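Local coordinates for probable acrylyl-CoA reductase AcuI (Escherichia coli, PDB 1O89), which probably catalyses the NADPH-dependent reduction of acryloyl-CoA to propanoyl-CoA, working as a homodimer of the zinc-containing alcohol dehydrogenase family, at residues L159-V164 and P293-Q298; D168-V173 and A213-P218. All blocks are in the same frame, centred on the assembly; numbering follows the deposited sequence.

Contact 1 of 2, residues L159-V164 and P293-Q298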
# COMPACT_ATOMS: atom_id res chain seq x y z
N LEU A 159 1.51 -2.97 -9.99
CA LEU A 159 0.70 -1.92 -10.59
C LEU A 159 -0.56 -2.50 -11.20
O LEU A 159 -1.63 -1.94 -11.00
CB LEU A 159 1.47 -1.15 -11.67
CG LEU A 159 2.72 -0.40 -11.21
CD1 LEU A 159 3.26 0.40 -12.35
CD2 LEU A 159 2.42 0.46 -10.02
N GLU A 160 -0.42 -3.60 -11.94
CA GLU A 160 -1.55 -4.34 -12.52
C GLU A 160 -2.53 -4.90 -11.50
O GLU A 160 -3.74 -4.90 -11.75
CB GLU A 160 -1.06 -5.49 -13.38
CG GLU A 160 -0.25 -5.05 -14.59
CD GLU A 160 0.41 -6.21 -15.32
OE1 GLU A 160 0.46 -7.32 -14.78
OE2 GLU A 160 0.86 -5.99 -16.46
N ASP A 161 -2.04 -5.38 -10.35
CA ASP A 161 -2.91 -5.90 -9.29
C ASP A 161 -3.71 -4.76 -8.70
O ASP A 161 -4.76 -4.98 -8.12
CB ASP A 161 -2.12 -6.50 -8.12
CG ASP A 161 -1.40 -7.78 -8.45
OD1 ASP A 161 -1.78 -8.50 -9.39
OD2 ASP A 161 -0.43 -8.16 -7.73
N ALA A 162 -3.20 -3.54 -8.83
CA ALA A 162 -3.87 -2.35 -8.30
C ALA A 162 -4.81 -1.71 -9.32
O ALA A 162 -5.43 -0.69 -9.02
CB ALA A 162 -2.83 -1.33 -7.84
N GLY A 163 -4.93 -2.31 -10.50
CA GLY A 163 -5.82 -1.82 -11.55
C GLY A 163 -5.25 -0.69 -12.41
O GLY A 163 -5.98 -0.06 -13.17
N VAL A 164 -3.95 -0.43 -12.29
CA VAL A 164 -3.31 0.63 -13.07
C VAL A 164 -3.05 0.18 -14.51
O VAL A 164 -2.21 -0.69 -14.77
CB VAL A 164 -2.00 1.14 -12.41
CG1 VAL A 164 -1.41 2.28 -13.21
CG2 VAL A 164 -2.27 1.57 -10.98
N PRO A 293 7.41 -19.27 -4.43
CA PRO A 293 7.69 -19.92 -5.73
C PRO A 293 6.66 -19.65 -6.84
O PRO A 293 7.06 -19.53 -8.00
CB PRO A 293 7.72 -21.42 -5.39
CG PRO A 293 7.91 -21.52 -3.92
CD PRO A 293 7.48 -20.22 -3.30
N GLU A 294 5.37 -19.59 -6.51
CA GLU A 294 4.32 -19.43 -7.52
C GLU A 294 4.44 -18.05 -8.17
O GLU A 294 4.61 -17.95 -9.38
CB GLU A 294 2.93 -19.61 -6.89
CG GLU A 294 1.79 -19.59 -7.89
CD GLU A 294 0.44 -19.94 -7.28
OE1 GLU A 294 0.28 -21.07 -6.76
OE2 GLU A 294 -0.48 -19.09 -7.34
N ARG A 295 4.40 -17.01 -7.35
CA ARG A 295 4.61 -15.62 -7.79
C ARG A 295 5.92 -15.46 -8.58
O ARG A 295 5.98 -14.73 -9.57
CB ARG A 295 4.65 -14.70 -6.56
CG ARG A 295 3.72 -13.51 -6.64
CD ARG A 295 4.05 -12.57 -7.75
NE ARG A 295 3.57 -11.22 -7.51
CZ ARG A 295 2.37 -10.76 -7.84
NH1 ARG A 295 1.45 -11.55 -8.40
NH2 ARG A 295 2.06 -9.50 -7.61
N ARG A 296 6.95 -16.17 -8.13
CA ARG A 296 8.29 -16.05 -8.67
C ARG A 296 8.36 -16.60 -10.08
O ARG A 296 8.88 -15.95 -10.97
CB ARG A 296 9.26 -16.83 -7.76
CG ARG A 296 10.72 -16.73 -8.10
CD ARG A 296 11.60 -17.44 -7.09
NE ARG A 296 11.61 -16.78 -5.78
CZ ARG A 296 12.51 -15.88 -5.38
NH1 ARG A 296 13.50 -15.50 -6.17
NH2 ARG A 296 12.43 -15.37 -4.15
N ALA A 297 7.82 -17.80 -10.27
CA ALA A 297 7.76 -18.43 -11.59
C ALA A 297 6.91 -17.57 -12.52
O ALA A 297 7.26 -17.36 -13.68
CB ALA A 297 7.19 -19.82 -11.49
N GLN A 298 5.80 -17.05 -11.99
CA GLN A 298 4.92 -16.20 -12.76
C GLN A 298 5.68 -14.98 -13.31
O GLN A 298 5.48 -14.59 -14.45
CB GLN A 298 3.73 -15.78 -11.91
CG GLN A 298 2.77 -14.82 -12.59
CD GLN A 298 1.63 -14.39 -11.68
OE1 GLN A 298 0.63 -13.83 -12.15
NE2 GLN A 298 1.75 -14.67 -10.38

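Contact 2 of 2, residues D168-V173 and A213-P218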
# COMPACT_ATOMS: atom_id res chain seq x y z
N ASP A 168 -4.92 5.16 -17.81
CA ASP A 168 -5.13 5.86 -16.55
C ASP A 168 -4.22 7.05 -16.33
O ASP A 168 -4.56 7.96 -15.57
CB ASP A 168 -4.98 4.89 -15.38
CG ASP A 168 -6.10 3.90 -15.31
OD1 ASP A 168 -7.25 4.30 -15.56
OD2 ASP A 168 -5.95 2.71 -15.03
N GLY A 169 -3.05 7.01 -16.98
CA GLY A 169 -2.12 8.13 -16.96
C GLY A 169 -0.66 7.75 -16.95
O GLY A 169 -0.26 6.60 -17.18
N GLU A 170 0.16 8.74 -16.64
CA GLU A 170 1.60 8.59 -16.70
C GLU A 170 2.13 7.75 -15.54
O GLU A 170 1.65 7.86 -14.41
CB GLU A 170 2.27 9.98 -16.69
CG GLU A 170 2.06 10.78 -17.96
CD GLU A 170 3.04 11.94 -18.08
OE1 GLU A 170 3.20 12.68 -17.09
OE2 GLU A 170 3.66 12.11 -19.15
N ILE A 171 3.12 6.92 -15.82
CA ILE A 171 3.82 6.17 -14.80
C ILE A 171 5.20 6.75 -14.59
O ILE A 171 5.98 6.82 -15.53
CB ILE A 171 3.94 4.69 -15.18
CG1 ILE A 171 2.60 4.12 -15.63
CG2 ILE A 171 4.50 3.88 -13.99
CD1 ILE A 171 1.49 4.18 -14.57
N VAL A 172 5.51 7.15 -13.36
CA VAL A 172 6.84 7.62 -13.02
C VAL A 172 7.72 6.50 -12.45
O VAL A 172 7.31 5.77 -11.55
CB VAL A 172 6.80 8.85 -12.06
CG1 VAL A 172 6.25 8.49 -10.67
CG2 VAL A 172 8.17 9.50 -11.96
N VAL A 173 8.93 6.36 -12.98
CA VAL A 173 9.93 5.43 -12.46
C VAL A 173 11.10 6.22 -11.87
O VAL A 173 11.72 7.02 -12.56
CB VAL A 173 10.46 4.51 -13.55
CG1 VAL A 173 11.49 3.53 -12.97
CG2 VAL A 173 9.31 3.76 -14.23
N ALA A 213 11.07 6.00 -22.23
CA ALA A 213 10.58 7.12 -21.44
C ALA A 213 10.20 8.27 -22.37
O ALA A 213 10.98 8.63 -23.26
CB ALA A 213 11.65 7.58 -20.46
N SER A 214 9.00 8.82 -22.19
CA SER A 214 8.57 9.99 -22.97
C SER A 214 9.20 11.29 -22.46
O SER A 214 9.40 12.22 -23.23
CB SER A 214 7.05 10.14 -22.95
OG SER A 214 6.42 8.94 -23.33
N ARG A 215 9.49 11.36 -21.16
CA ARG A 215 10.22 12.50 -20.61
C ARG A 215 11.06 12.10 -19.41
O ARG A 215 10.82 11.08 -18.76
CB ARG A 215 9.27 13.67 -20.25
CG ARG A 215 7.79 13.31 -20.21
CD ARG A 215 6.87 14.48 -19.92
NE ARG A 215 6.09 14.30 -18.70
CZ ARG A 215 6.24 15.02 -17.58
NH1 ARG A 215 7.14 15.99 -17.49
NH2 ARG A 215 5.46 14.77 -16.53
N VAL A 216 12.07 12.93 -19.12
CA VAL A 216 13.01 12.67 -18.05
C VAL A 216 13.15 13.88 -17.12
O VAL A 216 13.52 14.97 -17.56
CB VAL A 216 14.40 12.30 -18.60
CG1 VAL A 216 15.38 12.02 -17.45
CG2 VAL A 216 14.30 11.11 -19.58
N LEU A 217 12.86 13.68 -15.84
CA LEU A 217 12.96 14.71 -14.82
C LEU A 217 14.21 14.51 -13.95
O LEU A 217 14.64 13.38 -13.74
CB LEU A 217 11.70 14.68 -13.95
CG LEU A 217 10.37 14.65 -14.72
CD1 LEU A 217 9.20 14.62 -13.77
CD2 LEU A 217 10.28 15.85 -15.66
N PRO A 218 14.80 15.59 -13.44
CA PRO A 218 15.90 15.48 -12.47
C PRO A 218 15.44 15.04 -11.08
O PRO A 218 14.33 15.38 -10.66
CB PRO A 218 16.51 16.89 -12.44
CG PRO A 218 15.42 17.81 -12.90
CD PRO A 218 14.50 17.00 -13.77

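Contact 1 of 2, residues L159-V164 and P293-Q298
Asp161 and Arg295 show how two helices can be joined by long, charged arms: their CA atoms stand 12.4 Å apart, and between these two segments one salt bridge spans the gap. Along the first segment, Leu159 is buried in the final turn of helix 139-161. Glu160, one residue on, sends its carboxylate to Arg302, so a second salt bridge joins the same two helices beside the first. Asp161 then leaves its helix facing helix 293-306. With CG anti to its carbonyl carbon (chi1 −69°), the carboxylate extends to meet the guanidinium of Arg295, which comes from the opposite direction. Arg295 NH2 donates to Asp161 OD2 over 2.8 Å, reaching the oxygen on its syn side, somewhat out of the carboxylate plane; the oxygen itself lies nearly in the guanidinium plane, at its edge. The two flat groups are turned only 28° apart.

All this happens where helix 139-161 ends in a Schellman motif, which redirects the chain toward the first strand of the nucleotide-binding domain. The Arg295 chain bends at chi2 (−63°) and rests on Leu154 and Met157 of helix 139-161. An alanine here would remove both the charge and this covering, and would probably leave the Asp161 carboxylate without its mate at a helix C-terminus, where a negative group is already likely to be disfavoured.

Beyond Ala162, Gly163, with positive phi, turns the chain, its N bonding to Glu160 O at 3.1 Å, while Val164 N returns to Leu159 O, also at 3.1 Å. Val164 tucks its side chain against Cys257 as its carbonyl accepts from Tyr193 OH.

Contact 2 of 2, residues D168-V173 and A213-P218
The carboxylate of Glu170 and the guanidinium of Arg215 lie almost in one plane, only 5° apart, and meet edge to edge. Neither segment lays a group over a face of the other; the guanidinium offers the side that carries NE and NH2, with the Glu170 CD in its plane. Arg215 NH2 donates to Glu170 OE1 over 3.1 Å, nearly straight at 168°, and uses the syn lone pair of that oxygen. Beside it, Arg215 NE makes a weaker bond to Glu170 OE2 at 3.3 Å, so the two-pronged salt bridge has one firm and one slack arm.

The side chains cross at about a right angle. Glu170 runs extended beyond CG and sets out toward the other strand, whereas Arg215 starts off at an angle and must bend at chi3 (−119°) to bring its edge round. The reach is needed because strands 170-173 and 213-218 are not neighbours: in the parallel Rossmann sheet, ordered 3-2-1-4-5-6, strand 195-199 lies between them, and the closest CA pair, Glu170 and Ser214, is 9.5 Å apart. Both charged chains pass over Val196 of that middle strand and also touch Trp233, from the strand on the far side of 170-173. Successive beta-alpha-beta crossovers connect the three strands, and their far ends lead to the NADP(+)-binding residues Ser177 to Val180, Ser199 to Arg201, and Arg219.

With two roughly parallel bonds in a common plane, the pairing fixes the rotation of both flat groups more than one bond would. Arg215 is exposed, however, so water probably screens the charges, and the bridge is likely to fasten an outermost strand to the middle of the sheet only modestly.

How the contacts relate
From the N terminus, the chain passes through the first domain's strands and along helix 139-161, where residues 159-164 open contact 1. A short turn brings it into strand 170-173, which opens contact 2. Two helix-strand units later, residues 213-218 close that small loop of 39 residues within the sheet. The chain then runs through the remaining strands before residues 293-298 close contact 1, so contact 2 is nested wholly inside the larger loop. Although their centres are 21 Å apart, the first segments touch, Val164 CG1 lying 3.7 Å from Ile171 CD1. One closure thus joins two helices, and the other spans three strands of the nucleotide-binding sheet.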